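Local coordinates for transferrin binding protein B (Actinobacillus suis, PDB 3PQU) that is an outer-membrane lipoprotein that binds transferrin, probably that of its host, as part of iron acquisition, at residues N501-A507 with I531-F537; I342-N348 with Q548-K552; P40-V44 with Y155-P160. All coordinates share one frame; numbering follows the deposited sequence.

How the interactions relate
The three contacts sample a two-lobed, mostly beta protein, each lobe pairing a handle domain with a beta barrel. Along the chain, interaction 3 comes first, tying 40-44 to 155-160 in the handle of the N-lobe. Interaction 2 then joins 342-348 of the C-lobe handle to 548-552 of the C-lobe barrel, and interaction 1, within that span, pairs two strands of the same barrel. The centres of interactions 1 and 2 are about 15 Å apart, and they meet directly, since strands 531-538 and 544-551 are sheet neighbours; Asn534 O and Gln548 N probably share a hydrogen bond. Interaction 3 lies in the other lobe, its centre about 29 Å from that of interaction 1 and about 28 Å from that of interaction 2.

Interaction 1. Residues N501-A507 with I531-F537; sequences NGFIGSA and IKVNGGF
Phe503 places its ring over Gly535 because chi1 of 59° holds CG between the backbone N and the carbonyl carbon, turning the ring back across the partner strand. Gly535 CA then lies over one face, 3.6 Å from the Phe503 ring centroid, a CH-pi contact that depends on the bare alpha carbon. Phe537, with CG beside its own backbone N (chi1 -68°), offers a ring face to the edge of Phe503 in an offset edge-to-face pair whose planes meet at 69°. The closest approach of the two rings is Phe503 CD2 to Phe537 CE2, 3.7 Å. The rings sit on and at the end of two adjacent antiparallel strands of the C-lobe barrel, joined by reciprocal backbone bonds at Phe503-Gly535, Gly505-Val533 and Ala507-Ile531. One further bond, Phe537 N to Asn501 O at 2.9 Å, holds the end where the rings meet. Sharing a face with Phe503, Val533 CG1 settles 3.4 Å from Gly505 O and 4.2 Å from Ala507 CB, and Leu545 and Phe549 of the next strand pack against this same apolar side. Ile504 and Asn534 stand side by side on the other face, while the amide of Asn501 is engaged by Arg425, Thr426 and Arg335.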
loop_
_atom_site.group_PDB
_atom_site.type_symbol
_atom_site.label_atom_id
_atom_site.label_comp_id
_atom_site.label_asym_id
_atom_site.label_seq_id
_atom_site.Cartn_x
_atom_site.Cartn_y
_atom_site.Cartn_z
ATOM N N ASN A 501 -17.544 11.410 -8.025
ATOM C CA ASN A 501 -17.657 10.049 -8.524
ATOM C C ASN A 501 -18.222 9.107 -7.470
ATOM O O ASN A 501 -18.024 7.896 -7.545
ATOM C CB ASN A 501 -16.315 9.541 -9.032
ATOM C CG ASN A 501 -15.206 9.715 -8.014
ATOM O OD1 ASN A 501 -15.462 10.040 -6.858
ATOM N ND2 ASN A 501 -13.967 9.504 -8.443
ATOM N N GLY A 502 -18.916 9.675 -6.485
ATOM C CA GLY A 502 -19.560 8.893 -5.441
ATOM C C GLY A 502 -20.917 9.470 -5.081
ATOM O O GLY A 502 -21.337 10.475 -5.654
ATOM N N PHE A 503 -21.611 8.837 -4.142
ATOM C CA PHE A 503 -22.883 9.368 -3.659
ATOM C C PHE A 503 -23.015 9.256 -2.138
ATOM O O PHE A 503 -22.329 8.456 -1.495
ATOM C CB PHE A 503 -24.070 8.688 -4.360
ATOM C CG PHE A 503 -24.115 7.198 -4.173
ATOM C CD1 PHE A 503 -24.789 6.641 -3.097
ATOM C CD2 PHE A 503 -23.481 6.354 -5.072
ATOM C CE1 PHE A 503 -24.829 5.269 -2.919
ATOM C CE2 PHE A 503 -23.519 4.983 -4.902
ATOM C CZ PHE A 503 -24.193 4.439 -3.826
ATOM N N ILE A 504 -23.898 10.072 -1.570
ATOM C CA ILE A 504 -24.099 10.089 -0.128
ATOM C C ILE A 504 -25.557 10.401 0.161
ATOM O O ILE A 504 -26.164 11.215 -0.530
ATOM C CB ILE A 504 -23.203 11.143 0.559
ATOM C CG1 ILE A 504 -21.743 10.982 0.122
ATOM C CG2 ILE A 504 -23.320 11.045 2.077
ATOM C CD1 ILE A 504 -20.816 12.029 0.695
ATOM N N GLY A 505 -26.117 9.752 1.176
ATOM C CA GLY A 505 -27.520 9.935 1.503
ATOM C C GLY A 505 -27.985 9.124 2.697
ATOM O O GLY A 505 -27.263 8.968 3.683
ATOM N N SER A 506 -29.200 8.599 2.601
ATOM C CA SER A 506 -29.833 7.932 3.732
ATOM C C SER A 506 -30.512 6.624 3.344
ATOM O O SER A 506 -31.159 6.524 2.301
ATOM C CB SER A 506 -30.858 8.862 4.395
ATOM O OG SER A 506 -30.241 10.026 4.919
ATOM N N ALA A 507 -30.359 5.623 4.201
ATOM C CA ALA A 507 -31.082 4.374 4.049
ATOM C C ALA A 507 -32.187 4.314 5.098
ATOM O O ALA A 507 -32.056 4.875 6.189
ATOM C CB ALA A 507 -30.136 3.197 4.196
ATOM N N ILE A 531 -30.351 6.606 8.149
ATOM C CA ILE A 531 -29.101 5.862 8.232
ATOM C C ILE A 531 -28.121 6.421 7.207
ATOM O O ILE A 531 -28.469 6.617 6.042
ATOM C CB ILE A 531 -29.298 4.361 7.958
ATOM C CG1 ILE A 531 -30.343 3.768 8.905
ATOM C CG2 ILE A 531 -27.969 3.622 8.088
ATOM C CD1 ILE A 531 -29.863 3.609 10.325
ATOM N N LYS A 532 -26.895 6.681 7.639
ATOM C CA LYS A 532 -25.907 7.276 6.751
ATOM C C LYS A 532 -25.325 6.239 5.794
ATOM O O LYS A 532 -24.738 5.243 6.218
ATOM C CB LYS A 532 -24.805 7.952 7.568
ATOM C CG LYS A 532 -23.741 8.666 6.749
ATOM C CD LYS A 532 -23.089 9.766 7.577
ATOM C CE LYS A 532 -21.718 10.152 7.041
ATOM N NZ LYS A 532 -20.669 9.145 7.386
ATOM N N VAL A 533 -25.503 6.471 4.497
ATOM C CA VAL A 533 -24.966 5.561 3.490
ATOM C C VAL A 533 -23.956 6.234 2.559
ATOM O O VAL A 533 -24.241 7.270 1.954
ATOM C CB VAL A 533 -26.088 4.873 2.670
ATOM C CG1 VAL A 533 -27.301 5.769 2.563
ATOM C CG2 VAL A 533 -25.579 4.468 1.295
ATOM N N ASN A 534 -22.769 5.634 2.477
ATOM C CA ASN A 534 -21.713 6.072 1.572
ATOM C C ASN A 534 -21.585 5.111 0.397
ATOM O O ASN A 534 -21.575 3.891 0.579
ATOM C CB ASN A 534 -20.369 6.152 2.304
ATOM C CG ASN A 534 -20.266 7.368 3.208
ATOM O OD1 ASN A 534 -19.893 8.454 2.761
ATOM N ND2 ASN A 534 -20.588 7.190 4.487
ATOM N N GLY A 535 -21.484 5.660 -0.807
ATOM C CA GLY A 535 -21.372 4.837 -1.993
ATOM C C GLY A 535 -20.424 5.398 -3.031
ATOM O O GLY A 535 -19.992 6.552 -2.941
ATOM N N GLY A 536 -20.099 4.580 -4.023
ATOM C CA GLY A 536 -19.250 5.024 -5.111
ATOM C C GLY A 536 -19.723 4.561 -6.479
ATOM O O GLY A 536 -20.535 3.635 -6.599
ATOM N N PHE A 537 -19.232 5.234 -7.515
ATOM C CA PHE A 537 -19.355 4.749 -8.880
ATOM C C PHE A 537 -18.032 4.153 -9.354
ATOM O O PHE A 537 -16.969 4.772 -9.194
ATOM C CB PHE A 537 -19.802 5.881 -9.797
ATOM C CG PHE A 537 -21.200 6.342 -9.524
ATOM C CD1 PHE A 537 -22.280 5.692 -10.102
ATOM C CD2 PHE A 537 -21.439 7.403 -8.666
ATOM C CE1 PHE A 537 -23.580 6.106 -9.842
ATOM C CE2 PHE A 537 -22.739 7.823 -8.406
ATOM C CZ PHE A 537 -23.806 7.168 -8.993
#

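Interaction 2. Residues I342-N348 with Q548-K552; sequences IDLTQFN and QFHHK
The imidazole of His550 meets the 342-348 segment at two of its atoms, ND1 at Phe347 O and CD2 at Ile342 CD1. Its chi1 of 55° tucks the ring in over its own backbone, alongside the Phe347 carbonyl, and His550 ND1 comes 2.8 Å from Phe347 O. This hydrogen bond is weak, its angle at the hydrogen being 116°, because the oxygen sits obliquely to the ring. On the CD2 side, His550 CD2 is 3.7 Å from Ile342 CD1. Ile342 CD1 also reaches the bent chain of Gln548, 3.5 Å from Gln548 CG, so one extended isoleucine end touches two residues of the barrel strand. Phe347 CB comes to 3.5 Å from His551 O, while the aliphatic part of Lys552 crosses the phenylalanine at about a right angle and puts CD at the ring edge. A bend at chi2 (91°) carries the lysine onward over the turn. The turn itself is shaped by Asp343, whose OD2 accepts from Thr345 N, an Asx turn, from Gln346 N, which extends it to an Asx motif, and from Thr345 OG1; three donors on one oxygen would favour the ionised carboxylate. Ile342, Phe347 and the lysine dock the C-lobe handle on barrel strand 544-551, and Leu446 of another barrel strand also packs on Phe347. The junction is mixed, apolar contacts lying beside polar ones: Lys552 NZ donates to Thr345 O at 3.0 Å, in the carbonyl plane, probably a charge-assisted bond that grips the turn more firmly than the weak one from His550.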
loop_
_atom_site.group_PDB
_atom_site.type_symbol
_atom_site.label_atom_id
_atom_site.label_comp_id
_atom_site.label_asym_id
_atom_site.label_seq_id
_atom_site.Cartn_x
_atom_site.Cartn_y
_atom_site.Cartn_z
ATOM N N ILE A 342 -16.779 -3.416 7.545
ATOM C CA ILE A 342 -17.795 -3.133 8.548
ATOM C C ILE A 342 -17.909 -4.272 9.546
ATOM O O ILE A 342 -18.171 -5.417 9.169
ATOM C CB ILE A 342 -19.166 -2.914 7.911
ATOM C CG1 ILE A 342 -19.182 -1.591 7.148
ATOM C CG2 ILE A 342 -20.258 -2.927 8.980
ATOM C CD1 ILE A 342 -20.523 -1.265 6.539
ATOM N N ASP A 343 -17.741 -3.952 10.826
ATOM C CA ASP A 343 -17.805 -4.980 11.858
ATOM C C ASP A 343 -19.242 -5.355 12.189
ATOM O O ASP A 343 -20.084 -4.486 12.419
ATOM C CB ASP A 343 -17.074 -4.556 13.131
ATOM C CG ASP A 343 -17.020 -5.676 14.160
ATOM O OD1 ASP A 343 -15.946 -6.297 14.313
ATOM O OD2 ASP A 343 -18.061 -5.957 14.795
ATOM N N LEU A 344 -19.517 -6.652 12.234
ATOM C CA LEU A 344 -20.887 -7.119 12.421
ATOM C C LEU A 344 -21.307 -7.261 13.889
ATOM O O LEU A 344 -22.344 -7.862 14.191
ATOM C CB LEU A 344 -21.121 -8.427 11.658
ATOM C CG LEU A 344 -21.155 -8.293 10.136
ATOM C CD1 LEU A 344 -21.540 -9.613 9.486
ATOM C CD2 LEU A 344 -22.116 -7.185 9.733
ATOM N N THR A 345 -20.509 -6.701 14.793
ATOM C CA THR A 345 -20.838 -6.732 16.216
ATOM C C THR A 345 -20.899 -5.320 16.780
ATOM O O THR A 345 -21.664 -5.037 17.700
ATOM C CB THR A 345 -19.814 -7.544 17.024
ATOM O OG1 THR A 345 -19.182 -8.506 16.171
ATOM C CG2 THR A 345 -20.498 -8.259 18.185
ATOM N N GLN A 346 -20.082 -4.435 16.223
ATOM C CA GLN A 346 -20.094 -3.038 16.622
ATOM C C GLN A 346 -20.813 -2.215 15.564
ATOM O O GLN A 346 -21.145 -1.048 15.785
ATOM C CB GLN A 346 -18.666 -2.519 16.827
ATOM C CG GLN A 346 -18.100 -2.767 18.222
ATOM C CD GLN A 346 -17.900 -4.241 18.528
ATOM O OE1 GLN A 346 -17.563 -5.032 17.646
ATOM N NE2 GLN A 346 -18.097 -4.616 19.789
ATOM N N PHE A 347 -21.056 -2.844 14.414
ATOM C CA PHE A 347 -21.644 -2.168 13.259
ATOM C C PHE A 347 -20.931 -0.844 12.962
ATOM O O PHE A 347 -21.560 0.145 12.587
ATOM C CB PHE A 347 -23.155 -1.980 13.456
ATOM C CG PHE A 347 -23.884 -3.266 13.712
ATOM C CD1 PHE A 347 -24.390 -4.015 12.660
ATOM C CD2 PHE A 347 -24.038 -3.746 15.003
ATOM C CE1 PHE A 347 -25.049 -5.209 12.892
ATOM C CE2 PHE A 347 -24.698 -4.941 15.242
ATOM C CZ PHE A 347 -25.205 -5.672 14.186
ATOM N N ASN A 348 -19.609 -0.846 13.138
ATOM C CA ASN A 348 -18.759 0.282 12.763
ATOM C C ASN A 348 -17.804 -0.095 11.622
ATOM O O ASN A 348 -17.579 -1.278 11.354
ATOM C CB ASN A 348 -17.975 0.797 13.974
ATOM C CG ASN A 348 -17.070 -0.263 14.579
ATOM O OD1 ASN A 348 -16.840 -1.315 13.985
ATOM N ND2 ASN A 348 -16.554 0.012 15.770
ATOM N N GLN A 548 -22.268 1.215 1.273
ATOM C CA GLN A 548 -22.439 0.550 2.550
ATOM C C GLN A 548 -23.193 1.447 3.512
ATOM O O GLN A 548 -23.258 2.668 3.337
ATOM C CB GLN A 548 -21.079 0.229 3.168
ATOM C CG GLN A 548 -20.651 1.271 4.192
ATOM C CD GLN A 548 -19.313 1.885 3.874
ATOM O OE1 GLN A 548 -18.558 1.365 3.049
ATOM N NE2 GLN A 548 -19.005 2.999 4.530
ATOM N N PHE A 549 -23.756 0.832 4.541
ATOM C CA PHE A 549 -24.265 1.579 5.674
ATOM C C PHE A 549 -24.234 0.711 6.920
ATOM O O PHE A 549 -24.143 -0.517 6.840
ATOM C CB PHE A 549 -25.660 2.143 5.398
ATOM C CG PHE A 549 -26.682 1.107 5.030
ATOM C CD1 PHE A 549 -27.434 0.478 6.009
ATOM C CD2 PHE A 549 -26.916 0.784 3.704
ATOM C CE1 PHE A 549 -28.396 -0.469 5.672
ATOM C CE2 PHE A 549 -27.873 -0.166 3.360
ATOM C CZ PHE A 549 -28.615 -0.791 4.347
ATOM N N HIS A 550 -24.270 1.361 8.072
ATOM C CA HIS A 550 -24.209 0.649 9.332
ATOM C C HIS A 550 -24.756 1.533 10.436
ATOM O O HIS A 550 -24.631 2.757 10.387
ATOM C CB HIS A 550 -22.771 0.229 9.644
ATOM C CG HIS A 550 -21.795 1.364 9.643
ATOM N ND1 HIS A 550 -21.373 2.177 10.641
ATOM C CD2 HIS A 550 -21.123 1.764 8.511
ATOM C CE1 HIS A 550 -20.466 3.051 10.093
ATOM N NE2 HIS A 550 -20.329 2.780 8.809
ATOM N N HIS A 551 -25.381 0.910 11.424
ATOM C CA HIS A 551 -25.884 1.657 12.561
ATOM C C HIS A 551 -25.925 0.800 13.813
ATOM O O HIS A 551 -26.253 -0.386 13.765
ATOM C CB HIS A 551 -27.262 2.235 12.264
ATOM C CG HIS A 551 -27.702 3.267 13.251
ATOM N ND1 HIS A 551 -27.157 4.533 13.296
ATOM C CD2 HIS A 551 -28.633 3.224 14.234
ATOM C CE1 HIS A 551 -27.732 5.223 14.262
ATOM N NE2 HIS A 551 -28.633 4.452 14.847
ATOM N N LYS A 552 -25.572 1.418 14.933
ATOM C CA LYS A 552 -25.560 0.748 16.221
ATOM C C LYS A 552 -26.527 1.468 17.145
ATOM O O LYS A 552 -26.366 2.655 17.425
ATOM C CB LYS A 552 -24.150 0.764 16.809
ATOM C CG LYS A 552 -24.050 0.221 18.224
ATOM C CD LYS A 552 -23.760 -1.268 18.237
ATOM C CE LYS A 552 -23.470 -1.749 19.648
ATOM N NZ LYS A 552 -22.978 -3.154 19.672
#

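Interaction 3. Residues P40-V44 with Y155-P160; sequences PTLGV and YLGTSP
Strands 43-47 and 150-157 run antiparallel here, with Val44 and Tyr155 as a hydrogen-bonded pair exchanging both N-H groups and Gly157 N adding a 2.9 Å bond to Leu42 O just beyond. Side chains fill in around this frame. A chi1 of 80° folds the Tyr155 ring back across the partner strand; Val44 N lies over the centre of one face, and Gly43 CA makes a CH-pi contact with that face, 4.3 Å from the Tyr155 ring centroid. Val44 CG2 touches Tyr155 CE2 at 3.6 Å. At the pair of Gly43 with Leu156, Leu156 CD1 leans over the glycine backbone, 3.8 Å from Gly43 N. Farther along, Leu42 CD2 meets the ring of Pro160 obliquely, 3.6 Å from Pro160 CG. Both strands belong to the five-stranded sheet of the N-lobe handle, and the tyrosine ring also packs on Ala308 and Tyr300 of the neighbouring barrel, its OH having a weak hydrogen bond with Arg274. Thr41 OG1 donates to Gly43 O at 2.8 Å, from above the carbonyl plane, tying the incoming loop to the strand. Most residues of the contact are buried, which probably limits competition from water for these backbone bonds.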
loop_
_atom_site.group_PDB
_atom_site.type_symbol
_atom_site.label_atom_id
_atom_site.label_comp_id
_atom_site.label_asym_id
_atom_site.label_seq_id
_atom_site.Cartn_x
_atom_site.Cartn_y
_atom_site.Cartn_z
ATOM N N PRO A 40 2.946 -4.428 -5.622
ATOM C CA PRO A 40 2.866 -3.397 -4.586
ATOM C C PRO A 40 2.867 -3.987 -3.178
ATOM O O PRO A 40 2.279 -5.044 -2.954
ATOM C CB PRO A 40 1.526 -2.729 -4.878
ATOM C CG PRO A 40 0.720 -3.825 -5.541
ATOM C CD PRO A 40 1.693 -4.535 -6.397
ATOM N N THR A 41 3.536 -3.318 -2.242
ATOM C CA THR A 41 3.501 -3.739 -0.840
ATOM C C THR A 41 3.532 -2.510 0.056
ATOM O O THR A 41 3.871 -1.415 -0.399
ATOM C CB THR A 41 4.708 -4.638 -0.465
ATOM O OG1 THR A 41 5.915 -3.952 -0.792
ATOM C CG2 THR A 41 4.657 -5.972 -1.223
ATOM N N LEU A 42 3.210 -2.684 1.338
ATOM C CA LEU A 42 3.285 -1.555 2.258
ATOM C C LEU A 42 4.711 -1.062 2.410
ATOM O O LEU A 42 4.955 0.145 2.505
ATOM C CB LEU A 42 2.727 -1.928 3.623
ATOM C CG LEU A 42 1.213 -2.112 3.629
ATOM C CD1 LEU A 42 0.776 -2.687 4.975
ATOM C CD2 LEU A 42 0.513 -0.797 3.333
ATOM N N GLY A 43 5.650 -2.006 2.457
ATOM C CA GLY A 43 7.063 -1.658 2.445
ATOM C C GLY A 43 7.968 -2.721 1.851
ATOM O O GLY A 43 7.511 -3.817 1.498
ATOM N N VAL A 44 9.261 -2.408 1.777
ATOM C CA VAL A 44 10.292 -3.339 1.277
ATOM C C VAL A 44 11.603 -3.143 2.082
ATOM O O VAL A 44 11.931 -2.015 2.443
ATOM C CB VAL A 44 10.599 -3.063 -0.216
ATOM C CG1 VAL A 44 11.655 -4.031 -0.724
ATOM C CG2 VAL A 44 9.302 -3.106 -1.103
ATOM N N TYR A 155 12.032 0.837 3.123
ATOM C CA TYR A 155 10.998 1.843 3.294
ATOM C C TYR A 155 9.741 1.150 3.793
ATOM O O TYR A 155 9.519 -0.033 3.532
ATOM C CB TYR A 155 10.725 2.646 1.981
ATOM C CG TYR A 155 9.826 1.944 0.963
ATOM C CD1 TYR A 155 8.438 2.059 1.032
ATOM C CD2 TYR A 155 10.368 1.180 -0.071
ATOM C CE1 TYR A 155 7.611 1.419 0.094
ATOM C CE2 TYR A 155 9.554 0.533 -1.002
ATOM C CZ TYR A 155 8.170 0.657 -0.911
ATOM O OH TYR A 155 7.347 0.033 -1.838
ATOM N N LEU A 156 8.909 1.891 4.508
ATOM C CA LEU A 156 7.641 1.347 4.970
ATOM C C LEU A 156 6.619 2.465 5.069
ATOM O O LEU A 156 6.889 3.505 5.662
ATOM C CB LEU A 156 7.818 0.705 6.348
ATOM C CG LEU A 156 6.564 0.144 6.998
ATOM C CD1 LEU A 156 5.988 -0.980 6.134
ATOM C CD2 LEU A 156 6.886 -0.360 8.393
ATOM N N GLY A 157 5.445 2.253 4.496
ATOM C CA GLY A 157 4.417 3.267 4.526
ATOM C C GLY A 157 3.145 2.740 5.143
ATOM O O GLY A 157 2.950 1.528 5.263
ATOM N N THR A 158 2.277 3.662 5.543
ATOM C CA THR A 158 0.993 3.291 6.100
ATOM C C THR A 158 -0.097 4.097 5.411
ATOM O O THR A 158 0.163 5.169 4.866
ATOM C CB THR A 158 0.961 3.507 7.635
ATOM O OG1 THR A 158 -0.279 3.018 8.173
ATOM C CG2 THR A 158 1.096 4.979 7.961
ATOM N N SER A 159 -1.314 3.564 5.429
ATOM C CA SER A 159 -2.448 4.199 4.769
ATOM C C SER A 159 -2.231 4.511 3.284
ATOM O O SER A 159 -2.173 5.676 2.900
ATOM C CB SER A 159 -2.826 5.484 5.504
ATOM O OG SER A 159 -3.881 6.132 4.820
ATOM N N PRO A 160 -2.118 3.470 2.445
ATOM C CA PRO A 160 -1.960 3.690 0.998
ATOM C C PRO A 160 -3.107 4.559 0.496
ATOM O O PRO A 160 -4.268 4.253 0.771
ATOM C CB PRO A 160 -2.089 2.281 0.409
ATOM C CG PRO A 160 -1.753 1.359 1.545
ATOM C CD PRO A 160 -2.246 2.044 2.786
#